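PDB 6BAR: Rod shape determining protein RodA from Thermus thermophilus, which probably polymerises lipid-linked disaccharide-peptide precursors into the glycan strands of peptidoglycan, as a SEDS-family glycosyltransferase of the membrane needed for cell wall elongation. Local coordinates for residues L153-F164 and L177-V188; Y73-L84 and L139-Q150. All coordinates share one frame; numbering follows the deposited sequence.

Interaction 1: L153-F164 and L177-V188; sequences LGGALVVLFGVF and LLVGLFALALLV
Leu178 lies over one face of the Phe164 ring: Leu178 CD2 is 3.7 Å from the centroid of that ring and 15° off its normal, a CH-pi contact. The neighbouring ring is met differently, with Leu181 CD2 reaching the edge of Phe161 at CD1, close to the ring plane, while Phe309 stacks on that ring.

The two helices run antiparallel, their axes approaching to 9.6 Å, and make a helical hairpin, probably spanning the membrane, in which 153-170 turns back through a short connection into 175-184.

The rest of the contact is apolar packing, some of it against backbone atoms. With CG anti to the backbone N (chi1 -168°), Leu160 slides past Leu181 in the opposite direction. Its CD2 comes to rest on the opposing backbone, 3.7 Å from Gly180 C and close to Leu181 N. Leu181 CD1 in turn reaches Leu157, touching its carbonyl O and, at 3.7 Å, its CD2. Beside Phe164, Leu177 CD1 meets Val163 CG1, the side chains crossing at about a right angle. Towards the other end, Leu184 CD2 packs on Ala156 CB at 3.9 Å. Past the end of helix 175-184, Val188 CG2 touches Leu153 CD1, and Pro323 lies against Val188 too.

Interaction 2: Y73-L84 and L139-Q150; sequences YGASLLLLALVL and LTLPVVGLLLLQ
Tyr73 reaches across to Leu139 with its hydroxyl, which donates a hydrogen bond to the backbone O of Leu139; the modelled 2.4 Å between Tyr73 OH and Leu139 O is too short to trust as a length. That carbonyl lies at the kink made by Pro142, where Val143 N does not close the helical turn. The ring extends towards it because CG is anti to the backbone N (chi1 171°), and Leu139 CD2 packs against Tyr73 CE2.

One turn on, the tip of Leu77 seats between two bumps: its CD2 lies 3.6 Å from Pro142 CB and 3.7 Å from Val143 CG2. Leu146 is a knob from the other side. Its CD2 enters the hollow bounded by Leu77 O, Leu80 CB and Ala81 CB, at 3.6 Å from the last. Leu80 answers with a forked end, CD1 on Val143 CG1 and CD2 on Leu147 CD2 at 3.9 Å. Leu84 then forks over Leu149 and Gln150, with CD1 against Leu149 CD2 and CD2 against Gln150 CG.

A modelled water joins the two helices, placed to donate to Leu80 O and Leu146 O and to accept from Gln150 NE2, which also makes a weak bond to Leu146 O; the water's distances are short and its position is doubtful in detail. With axes 9.4 Å apart and crossing at 18°, this is the side-by-side packing of two near-parallel, probably membrane-spanning helices in a polytopic bundle.

Overall arrangement
Interactions 1 and 2 lie side by side in the membrane bundle, their centres about 15 Å apart, and are joined by helices 131-148 and 153-170, which follow each other in the chain. Helix 131-148 meets helix 69-86 through one side and turns another to interaction 1: Leu147 CD1 packs 3.6 Å from Ala156 N, and Leu148 CD1 lies 3.7 Å from Leu184 CD1. Thr140, whose OG1 bonds to Pro136 O, packs on Val163 near the other end. Helix 131-148 therefore touches all three of 69-86, 153-170 and 175-184. A bound monoolein lipid lies about 11 Å from the Val83 side chain of interaction 2.

Interaction 1: L153-F164 and L177-V188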
loop_
_atom_site.group_PDB
_atom_site.type_symbol
_atom_site.label_atom_id
_atom_site.label_comp_id
_atom_site.label_asym_id
_atom_site.label_seq_id
_atom_site.Cartn_x
_atom_site.Cartn_y
_atom_site.Cartn_z
ATOM N N LEU A 153 3.519 -14.254 0.205
ATOM C CA LEU A 153 2.363 -14.154 1.084
ATOM C C LEU A 153 2.298 -12.840 1.851
ATOM O O LEU A 153 1.286 -12.582 2.505
ATOM C CB LEU A 153 2.323 -15.334 2.067
ATOM C CG LEU A 153 3.543 -15.681 2.922
ATOM C CD1 LEU A 153 3.677 -14.769 4.135
ATOM C CD2 LEU A 153 3.456 -17.135 3.353
ATOM N N GLY A 154 3.338 -12.008 1.796
ATOM C CA GLY A 154 3.229 -10.683 2.390
ATOM C C GLY A 154 2.225 -9.818 1.654
ATOM O O GLY A 154 1.324 -9.226 2.261
ATOM N N GLY A 155 2.364 -9.739 0.329
ATOM C CA GLY A 155 1.356 -9.074 -0.473
ATOM C C GLY A 155 -0.001 -9.736 -0.376
ATOM O O GLY A 155 -1.027 -9.055 -0.410
ATOM N N ALA A 156 -0.031 -11.064 -0.246
ATOM C CA ALA A 156 -1.303 -11.744 -0.029
ATOM C C ALA A 156 -1.952 -11.287 1.271
ATOM O O ALA A 156 -3.163 -11.047 1.314
ATOM C CB ALA A 156 -1.105 -13.258 -0.034
ATOM N N LEU A 157 -1.158 -11.148 2.336
ATOM C CA LEU A 157 -1.693 -10.657 3.603
ATOM C C LEU A 157 -2.218 -9.235 3.470
ATOM O O LEU A 157 -3.303 -8.921 3.970
ATOM C CB LEU A 157 -0.627 -10.720 4.695
ATOM C CG LEU A 157 -0.308 -12.108 5.231
ATOM C CD1 LEU A 157 0.722 -12.001 6.335
ATOM C CD2 LEU A 157 -1.567 -12.787 5.730
ATOM N N VAL A 158 -1.452 -8.359 2.812
ATOM C CA VAL A 158 -1.898 -6.978 2.620
ATOM C C VAL A 158 -3.221 -6.948 1.872
ATOM O O VAL A 158 -4.176 -6.278 2.285
ATOM C CB VAL A 158 -0.828 -6.160 1.880
ATOM C CG1 VAL A 158 -1.323 -4.748 1.651
ATOM C CG2 VAL A 158 0.455 -6.141 2.671
ATOM N N VAL A 159 -3.295 -7.680 0.760
ATOM C CA VAL A 159 -4.506 -7.703 -0.053
ATOM C C VAL A 159 -5.690 -8.209 0.761
ATOM O O VAL A 159 -6.752 -7.571 0.807
ATOM C CB VAL A 159 -4.283 -8.558 -1.312
ATOM C CG1 VAL A 159 -5.609 -8.876 -1.978
ATOM C CG2 VAL A 159 -3.350 -7.837 -2.277
ATOM N N LEU A 160 -5.527 -9.366 1.408
ATOM C CA LEU A 160 -6.626 -9.959 2.158
ATOM C C LEU A 160 -7.088 -9.038 3.278
ATOM O O LEU A 160 -8.294 -8.877 3.499
ATOM C CB LEU A 160 -6.206 -11.318 2.719
ATOM C CG LEU A 160 -7.310 -12.206 3.299
ATOM C CD1 LEU A 160 -8.498 -12.303 2.344
ATOM C CD2 LEU A 160 -6.765 -13.590 3.606
ATOM N N PHE A 161 -6.148 -8.413 3.988
ATOM C CA PHE A 161 -6.534 -7.536 5.078
ATOM C C PHE A 161 -7.232 -6.286 4.565
ATOM O O PHE A 161 -8.174 -5.795 5.199
ATOM C CB PHE A 161 -5.315 -7.159 5.906
ATOM C CG PHE A 161 -5.628 -6.197 6.988
ATOM C CD1 PHE A 161 -6.143 -6.644 8.188
ATOM C CD2 PHE A 161 -5.447 -4.837 6.796
ATOM C CE1 PHE A 161 -6.448 -5.756 9.189
ATOM C CE2 PHE A 161 -5.750 -3.943 7.789
ATOM C CZ PHE A 161 -6.253 -4.400 8.991
ATOM N N GLY A 162 -6.785 -5.749 3.432
ATOM C CA GLY A 162 -7.532 -4.678 2.801
ATOM C C GLY A 162 -8.968 -5.075 2.521
ATOM O O GLY A 162 -9.902 -4.348 2.876
ATOM N N VAL A 163 -9.161 -6.233 1.878
ATOM C CA VAL A 163 -10.512 -6.719 1.607
ATOM C C VAL A 163 -11.298 -6.837 2.903
ATOM O O VAL A 163 -12.492 -6.517 2.957
ATOM C CB VAL A 163 -10.474 -8.061 0.854
ATOM C CG1 VAL A 163 -11.871 -8.669 0.805
ATOM C CG2 VAL A 163 -9.945 -7.865 -0.549
ATOM N N PHE A 164 -10.643 -7.304 3.967
ATOM C CA PHE A 164 -11.306 -7.357 5.262
ATOM C C PHE A 164 -11.799 -5.980 5.673
ATOM O O PHE A 164 -12.925 -5.827 6.151
ATOM C CB PHE A 164 -10.372 -7.916 6.335
ATOM C CG PHE A 164 -10.749 -7.488 7.729
ATOM C CD1 PHE A 164 -11.814 -8.083 8.387
ATOM C CD2 PHE A 164 -10.054 -6.475 8.370
ATOM C CE1 PHE A 164 -12.174 -7.677 9.662
ATOM C CE2 PHE A 164 -10.409 -6.066 9.642
ATOM C CZ PHE A 164 -11.470 -6.669 10.288
ATOM N N LEU A 177 -13.098 -13.846 6.506
ATOM C CA LEU A 177 -11.906 -13.194 5.972
ATOM C C LEU A 177 -10.791 -13.127 7.010
ATOM O O LEU A 177 -9.623 -13.357 6.681
ATOM C CB LEU A 177 -12.258 -11.797 5.457
ATOM C CG LEU A 177 -13.180 -11.752 4.232
ATOM C CD1 LEU A 177 -13.422 -10.322 3.786
ATOM C CD2 LEU A 177 -12.608 -12.581 3.088
ATOM N N LEU A 178 -11.127 -12.833 8.272
ATOM C CA LEU A 178 -10.114 -12.858 9.326
ATOM C C LEU A 178 -9.596 -14.265 9.584
ATOM O O LEU A 178 -8.404 -14.442 9.869
ATOM C CB LEU A 178 -10.669 -12.281 10.620
ATOM C CG LEU A 178 -10.752 -10.765 10.616
ATOM C CD1 LEU A 178 -11.078 -10.272 12.007
ATOM C CD2 LEU A 178 -9.443 -10.180 10.117
ATOM N N VAL A 179 -10.475 -15.264 9.529
ATOM C CA VAL A 179 -10.024 -16.648 9.619
ATOM C C VAL A 179 -8.982 -16.930 8.543
ATOM O O VAL A 179 -7.875 -17.401 8.832
ATOM C CB VAL A 179 -11.222 -17.607 9.511
ATOM C CG1 VAL A 179 -10.745 -19.041 9.361
ATOM C CG2 VAL A 179 -12.118 -17.459 10.726
ATOM N N GLY A 180 -9.328 -16.651 7.285
ATOM C CA GLY A 180 -8.372 -16.831 6.208
ATOM C C GLY A 180 -7.091 -16.050 6.416
ATOM O O GLY A 180 -6.001 -16.543 6.109
ATOM N N LEU A 181 -7.199 -14.840 6.969
ATOM C CA LEU A 181 -6.028 -13.990 7.154
ATOM C C LEU A 181 -5.075 -14.588 8.179
ATOM O O LEU A 181 -3.875 -14.736 7.919
ATOM C CB LEU A 181 -6.471 -12.589 7.582
ATOM C CG LEU A 181 -5.379 -11.525 7.707
ATOM C CD1 LEU A 181 -4.858 -11.131 6.334
ATOM C CD2 LEU A 181 -5.883 -10.305 8.466
ATOM N N PHE A 182 -5.595 -14.941 9.353
ATOM C CA PHE A 182 -4.747 -15.521 10.385
ATOM C C PHE A 182 -4.196 -16.880 9.969
ATOM O O PHE A 182 -3.051 -17.205 10.304
ATOM C CB PHE A 182 -5.523 -15.634 11.696
ATOM C CG PHE A 182 -4.766 -16.327 12.776
ATOM C CD1 PHE A 182 -5.112 -17.611 13.165
ATOM C CD2 PHE A 182 -3.689 -15.708 13.386
ATOM C CE1 PHE A 182 -4.408 -18.258 14.154
ATOM C CE2 PHE A 182 -2.983 -16.346 14.377
ATOM C CZ PHE A 182 -3.342 -17.626 14.763
ATOM N N ALA A 183 -4.975 -17.680 9.234
ATOM C CA ALA A 183 -4.468 -18.981 8.804
ATOM C C ALA A 183 -3.343 -18.826 7.790
ATOM O O ALA A 183 -2.336 -19.537 7.855
ATOM C CB ALA A 183 -5.600 -19.823 8.218
ATOM N N LEU A 184 -3.505 -17.904 6.842
ATOM C CA LEU A 184 -2.441 -17.628 5.889
ATOM C C LEU A 184 -1.213 -17.049 6.581
ATOM O O LEU A 184 -0.080 -17.327 6.169
ATOM C CB LEU A 184 -2.965 -16.681 4.812
ATOM C CG LEU A 184 -2.074 -16.375 3.613
ATOM C CD1 LEU A 184 -1.630 -17.663 2.950
ATOM C CD2 LEU A 184 -2.827 -15.492 2.631
ATOM N N ALA A 185 -1.417 -16.264 7.642
ATOM C CA ALA A 185 -0.329 -15.661 8.404
ATOM C C ALA A 185 0.368 -16.648 9.332
ATOM O O ALA A 185 1.308 -16.257 10.030
ATOM C CB ALA A 185 -0.852 -14.474 9.220
ATOM N N LEU A 186 -0.069 -17.905 9.368
ATOM C CA LEU A 186 0.557 -18.920 10.203
ATOM C C LEU A 186 1.539 -19.795 9.439
ATOM O O LEU A 186 2.427 -20.391 10.058
ATOM C CB LEU A 186 -0.514 -19.807 10.850
ATOM C CG LEU A 186 -0.397 -19.998 12.365
ATOM C CD1 LEU A 186 -0.348 -18.653 13.070
ATOM C CD2 LEU A 186 -1.546 -20.840 12.898
ATOM N N LEU A 187 1.400 -19.887 8.117
ATOM C CA LEU A 187 2.356 -20.591 7.273
ATOM C C LEU A 187 3.574 -19.743 6.930
ATOM O O LEU A 187 4.341 -20.115 6.036
ATOM C CB LEU A 187 1.675 -21.073 5.989
ATOM C CG LEU A 187 0.971 -22.431 6.058
ATOM C CD1 LEU A 187 -0.324 -22.377 6.879
ATOM C CD2 LEU A 187 0.711 -22.950 4.657
ATOM N N VAL A 188 3.765 -18.624 7.625
ATOM C CA VAL A 188 4.894 -17.735 7.388
ATOM C C VAL A 188 6.189 -18.374 7.883
ATOM O O VAL A 188 6.190 -19.128 8.859
ATOM C CB VAL A 188 4.663 -16.362 8.058
ATOM C CG1 VAL A 188 5.746 -15.373 7.655
ATOM C CG2 VAL A 188 3.293 -15.822 7.693
#

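Interaction 2: Y73-L84 and L139-Q150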
loop_
_atom_site.group_PDB
_atom_site.type_symbol
_atom_site.label_atom_id
_atom_site.label_comp_id
_atom_site.label_asym_id
_atom_site.label_seq_id
_atom_site.Cartn_x
_atom_site.Cartn_y
_atom_site.Cartn_z
ATOM N N TYR A 73 -8.660 -4.115 -12.618
ATOM C CA TYR A 73 -8.657 -5.389 -11.903
ATOM C C TYR A 73 -8.313 -6.545 -12.834
ATOM O O TYR A 73 -7.493 -7.412 -12.499
ATOM C CB TYR A 73 -10.016 -5.613 -11.240
ATOM C CG TYR A 73 -10.218 -6.996 -10.655
ATOM C CD1 TYR A 73 -9.733 -7.312 -9.393
ATOM C CD2 TYR A 73 -10.912 -7.975 -11.355
ATOM C CE1 TYR A 73 -9.924 -8.567 -8.849
ATOM C CE2 TYR A 73 -11.111 -9.232 -10.820
ATOM C CZ TYR A 73 -10.615 -9.523 -9.565
ATOM O OH TYR A 73 -10.807 -10.773 -9.023
ATOM N N GLY A 74 -8.944 -6.585 -14.006
ATOM C CA GLY A 74 -8.608 -7.624 -14.966
ATOM C C GLY A 74 -7.154 -7.575 -15.403
ATOM O O GLY A 74 -6.508 -8.614 -15.556
ATOM N N ALA A 75 -6.623 -6.367 -15.616
ATOM C CA ALA A 75 -5.236 -6.236 -16.062
ATOM C C ALA A 75 -4.257 -6.647 -14.972
ATOM O O ALA A 75 -3.199 -7.222 -15.257
ATOM C CB ALA A 75 -4.965 -4.806 -16.519
ATOM N N SER A 76 -4.596 -6.384 -13.712
ATOM C CA SER A 76 -3.743 -6.859 -12.635
ATOM C C SER A 76 -3.826 -8.373 -12.495
ATOM O O SER A 76 -2.822 -9.022 -12.188
ATOM C CB SER A 76 -4.101 -6.169 -11.324
ATOM O OG SER A 76 -5.478 -6.285 -11.020
ATOM N N LEU A 77 -5.001 -8.959 -12.742
ATOM C CA LEU A 77 -5.101 -10.419 -12.729
ATOM C C LEU A 77 -4.244 -11.041 -13.828
ATOM O O LEU A 77 -3.458 -11.964 -13.574
ATOM C CB LEU A 77 -6.557 -10.857 -12.873
ATOM C CG LEU A 77 -7.324 -11.029 -11.563
ATOM C CD1 LEU A 77 -8.706 -11.619 -11.799
ATOM C CD2 LEU A 77 -6.527 -11.901 -10.616
ATOM N N LEU A 78 -4.379 -10.544 -15.061
ATOM C CA LEU A 78 -3.586 -11.091 -16.159
ATOM C C LEU A 78 -2.092 -10.838 -15.963
ATOM O O LEU A 78 -1.275 -11.668 -16.375
ATOM C CB LEU A 78 -4.064 -10.535 -17.507
ATOM C CG LEU A 78 -5.407 -11.073 -18.028
ATOM C CD1 LEU A 78 -5.505 -10.911 -19.538
ATOM C CD2 LEU A 78 -5.641 -12.530 -17.624
ATOM N N LEU A 79 -1.715 -9.741 -15.288
ATOM C CA LEU A 79 -0.302 -9.468 -15.017
ATOM C C LEU A 79 0.251 -10.324 -13.878
ATOM O O LEU A 79 1.411 -10.756 -13.930
ATOM C CB LEU A 79 -0.105 -7.985 -14.711
ATOM C CG LEU A 79 0.490 -7.143 -15.843
ATOM C CD1 LEU A 79 -0.113 -7.545 -17.173
ATOM C CD2 LEU A 79 0.292 -5.651 -15.600
ATOM N N LEU A 80 -0.548 -10.565 -12.837
ATOM C CA LEU A 80 -0.168 -11.542 -11.825
ATOM C C LEU A 80 0.032 -12.915 -12.447
ATOM O O LEU A 80 0.968 -13.640 -12.093
ATOM C CB LEU A 80 -1.231 -11.612 -10.727
ATOM C CG LEU A 80 -1.200 -10.496 -9.693
ATOM C CD1 LEU A 80 -2.268 -10.717 -8.639
ATOM C CD2 LEU A 80 0.173 -10.422 -9.061
ATOM N N ALA A 81 -0.842 -13.289 -13.378
ATOM C CA ALA A 81 -0.688 -14.579 -14.041
ATOM C C ALA A 81 0.561 -14.607 -14.914
ATOM O O ALA A 81 1.275 -15.616 -14.948
ATOM C CB ALA A 81 -1.936 -14.894 -14.859
ATOM N N LEU A 82 0.851 -13.498 -15.608
ATOM C CA LEU A 82 1.989 -13.430 -16.517
ATOM C C LEU A 82 3.326 -13.379 -15.791
ATOM O O LEU A 82 4.332 -13.860 -16.328
ATOM C CB LEU A 82 1.868 -12.205 -17.425
ATOM C CG LEU A 82 2.956 -12.119 -18.492
ATOM C CD1 LEU A 82 2.785 -13.275 -19.457
ATOM C CD2 LEU A 82 2.938 -10.783 -19.222
ATOM N N VAL A 83 3.374 -12.781 -14.597
ATOM C CA VAL A 83 4.640 -12.726 -13.873
ATOM C C VAL A 83 5.095 -14.128 -13.470
ATOM O O VAL A 83 6.302 -14.383 -13.370
ATOM C CB VAL A 83 4.525 -11.766 -12.664
ATOM C CG1 VAL A 83 3.738 -12.393 -11.530
ATOM C CG2 VAL A 83 5.903 -11.315 -12.198
ATOM N N LEU A 84 4.156 -15.060 -13.283
ATOM C CA LEU A 84 4.526 -16.432 -12.956
ATOM C C LEU A 84 5.281 -17.111 -14.093
ATOM O O LEU A 84 6.085 -18.018 -13.847
ATOM C CB LEU A 84 3.278 -17.238 -12.609
ATOM C CG LEU A 84 2.503 -16.738 -11.393
ATOM C CD1 LEU A 84 1.216 -17.527 -11.206
ATOM C CD2 LEU A 84 3.376 -16.829 -10.155
ATOM N N LEU A 139 -13.898 -12.137 -6.162
ATOM C CA LEU A 139 -13.040 -11.064 -6.639
ATOM C C LEU A 139 -11.660 -11.063 -5.990
ATOM O O LEU A 139 -10.712 -10.551 -6.595
ATOM C CB LEU A 139 -13.717 -9.708 -6.414
ATOM C CG LEU A 139 -14.900 -9.408 -7.337
ATOM C CD1 LEU A 139 -15.425 -8.028 -7.026
ATOM C CD2 LEU A 139 -14.490 -9.517 -8.803
ATOM N N THR A 140 -11.521 -11.629 -4.786
ATOM C CA THR A 140 -10.248 -11.673 -4.073
ATOM C C THR A 140 -9.476 -12.964 -4.298
ATOM O O THR A 140 -8.242 -12.935 -4.370
ATOM C CB THR A 140 -10.481 -11.500 -2.566
ATOM O OG1 THR A 140 -11.183 -10.277 -2.320
ATOM C CG2 THR A 140 -9.149 -11.480 -1.814
ATOM N N LEU A 141 -10.165 -14.100 -4.388
ATOM C CA LEU A 141 -9.462 -15.375 -4.468
ATOM C C LEU A 141 -8.528 -15.472 -5.666
ATOM O O LEU A 141 -7.405 -15.960 -5.479
ATOM C CB LEU A 141 -10.469 -16.531 -4.447
ATOM C CG LEU A 141 -11.092 -16.797 -3.072
ATOM C CD1 LEU A 141 -12.047 -17.972 -3.132
ATOM C CD2 LEU A 141 -10.022 -17.024 -2.009
ATOM N N PRO A 142 -8.888 -15.044 -6.883
ATOM C CA PRO A 142 -7.882 -15.082 -7.961
ATOM C C PRO A 142 -6.623 -14.296 -7.627
ATOM O O PRO A 142 -5.512 -14.766 -7.899
ATOM C CB PRO A 142 -8.638 -14.488 -9.158
ATOM C CG PRO A 142 -10.066 -14.767 -8.871
ATOM C CD PRO A 142 -10.197 -14.586 -7.387
ATOM N N VAL A 143 -6.766 -13.132 -6.990
ATOM C CA VAL A 143 -5.599 -12.318 -6.655
ATOM C C VAL A 143 -4.748 -13.008 -5.596
ATOM O O VAL A 143 -3.533 -13.149 -5.759
ATOM C CB VAL A 143 -6.029 -10.910 -6.206
ATOM C CG1 VAL A 143 -4.806 -10.042 -5.934
ATOM C CG2 VAL A 143 -6.912 -10.270 -7.262
ATOM N N VAL A 144 -5.365 -13.451 -4.496
ATOM C CA VAL A 144 -4.591 -14.074 -3.422
ATOM C C VAL A 144 -3.964 -15.382 -3.895
ATOM O O VAL A 144 -2.828 -15.715 -3.528
ATOM C CB VAL A 144 -5.473 -14.278 -2.176
ATOM C CG1 VAL A 144 -4.927 -15.398 -1.303
ATOM C CG2 VAL A 144 -5.557 -12.985 -1.375
ATOM N N GLY A 145 -4.681 -16.131 -4.733
ATOM C CA GLY A 145 -4.139 -17.371 -5.258
ATOM C C GLY A 145 -2.962 -17.148 -6.186
ATOM O O GLY A 145 -1.946 -17.839 -6.090
ATOM N N LEU A 146 -3.070 -16.169 -7.092
ATOM C CA LEU A 146 -1.924 -15.850 -7.936
ATOM C C LEU A 146 -0.804 -15.176 -7.155
ATOM O O LEU A 146 0.337 -15.144 -7.628
ATOM C CB LEU A 146 -2.348 -14.969 -9.109
ATOM C CG LEU A 146 -2.761 -15.715 -10.376
ATOM C CD1 LEU A 146 -3.917 -16.659 -10.096
ATOM C CD2 LEU A 146 -3.142 -14.723 -11.452
ATOM N N LEU A 147 -1.099 -14.629 -5.978
ATOM C CA LEU A 147 -0.031 -14.128 -5.124
ATOM C C LEU A 147 0.662 -15.257 -4.371
ATOM O O LEU A 147 1.843 -15.126 -4.041
ATOM C CB LEU A 147 -0.569 -13.076 -4.144
ATOM C CG LEU A 147 -0.797 -11.637 -4.631
ATOM C CD1 LEU A 147 -1.390 -10.764 -3.527
ATOM C CD2 LEU A 147 0.488 -11.020 -5.182
ATOM N N LEU A 148 -0.033 -16.370 -4.110
ATOM C CA LEU A 148 0.588 -17.502 -3.427
ATOM C C LEU A 148 1.341 -18.440 -4.367
ATOM O O LEU A 148 2.156 -19.235 -3.893
ATOM C CB LEU A 148 -0.460 -18.302 -2.646
ATOM C CG LEU A 148 -1.089 -17.566 -1.460
ATOM C CD1 LEU A 148 -1.973 -18.497 -0.646
ATOM C CD2 LEU A 148 -0.015 -16.937 -0.590
ATOM N N LEU A 149 1.098 -18.364 -5.675
ATOM C CA LEU A 149 1.796 -19.189 -6.655
ATOM C C LEU A 149 3.206 -18.700 -6.959
ATOM O O LEU A 149 3.924 -19.365 -7.714
ATOM C CB LEU A 149 0.996 -19.242 -7.961
ATOM C CG LEU A 149 0.107 -20.453 -8.253
ATOM C CD1 LEU A 149 -0.893 -20.702 -7.132
ATOM C CD2 LEU A 149 -0.609 -20.258 -9.578
ATOM N N GLN A 150 3.621 -17.561 -6.411
ATOM C CA GLN A 150 4.928 -17.005 -6.740
ATOM C C GLN A 150 6.053 -17.751 -6.021
ATOM O O GLN A 150 7.013 -18.173 -6.680
ATOM C CB GLN A 150 4.958 -15.501 -6.431
ATOM C CG GLN A 150 4.200 -14.657 -7.446
ATOM C CD GLN A 150 3.630 -13.381 -6.857
ATOM O OE1 GLN A 150 4.242 -12.750 -5.998
ATOM N NE2 GLN A 150 2.443 -12.998 -7.316
HETATM O O HOH W 1 0.995 -13.683 -9.496
#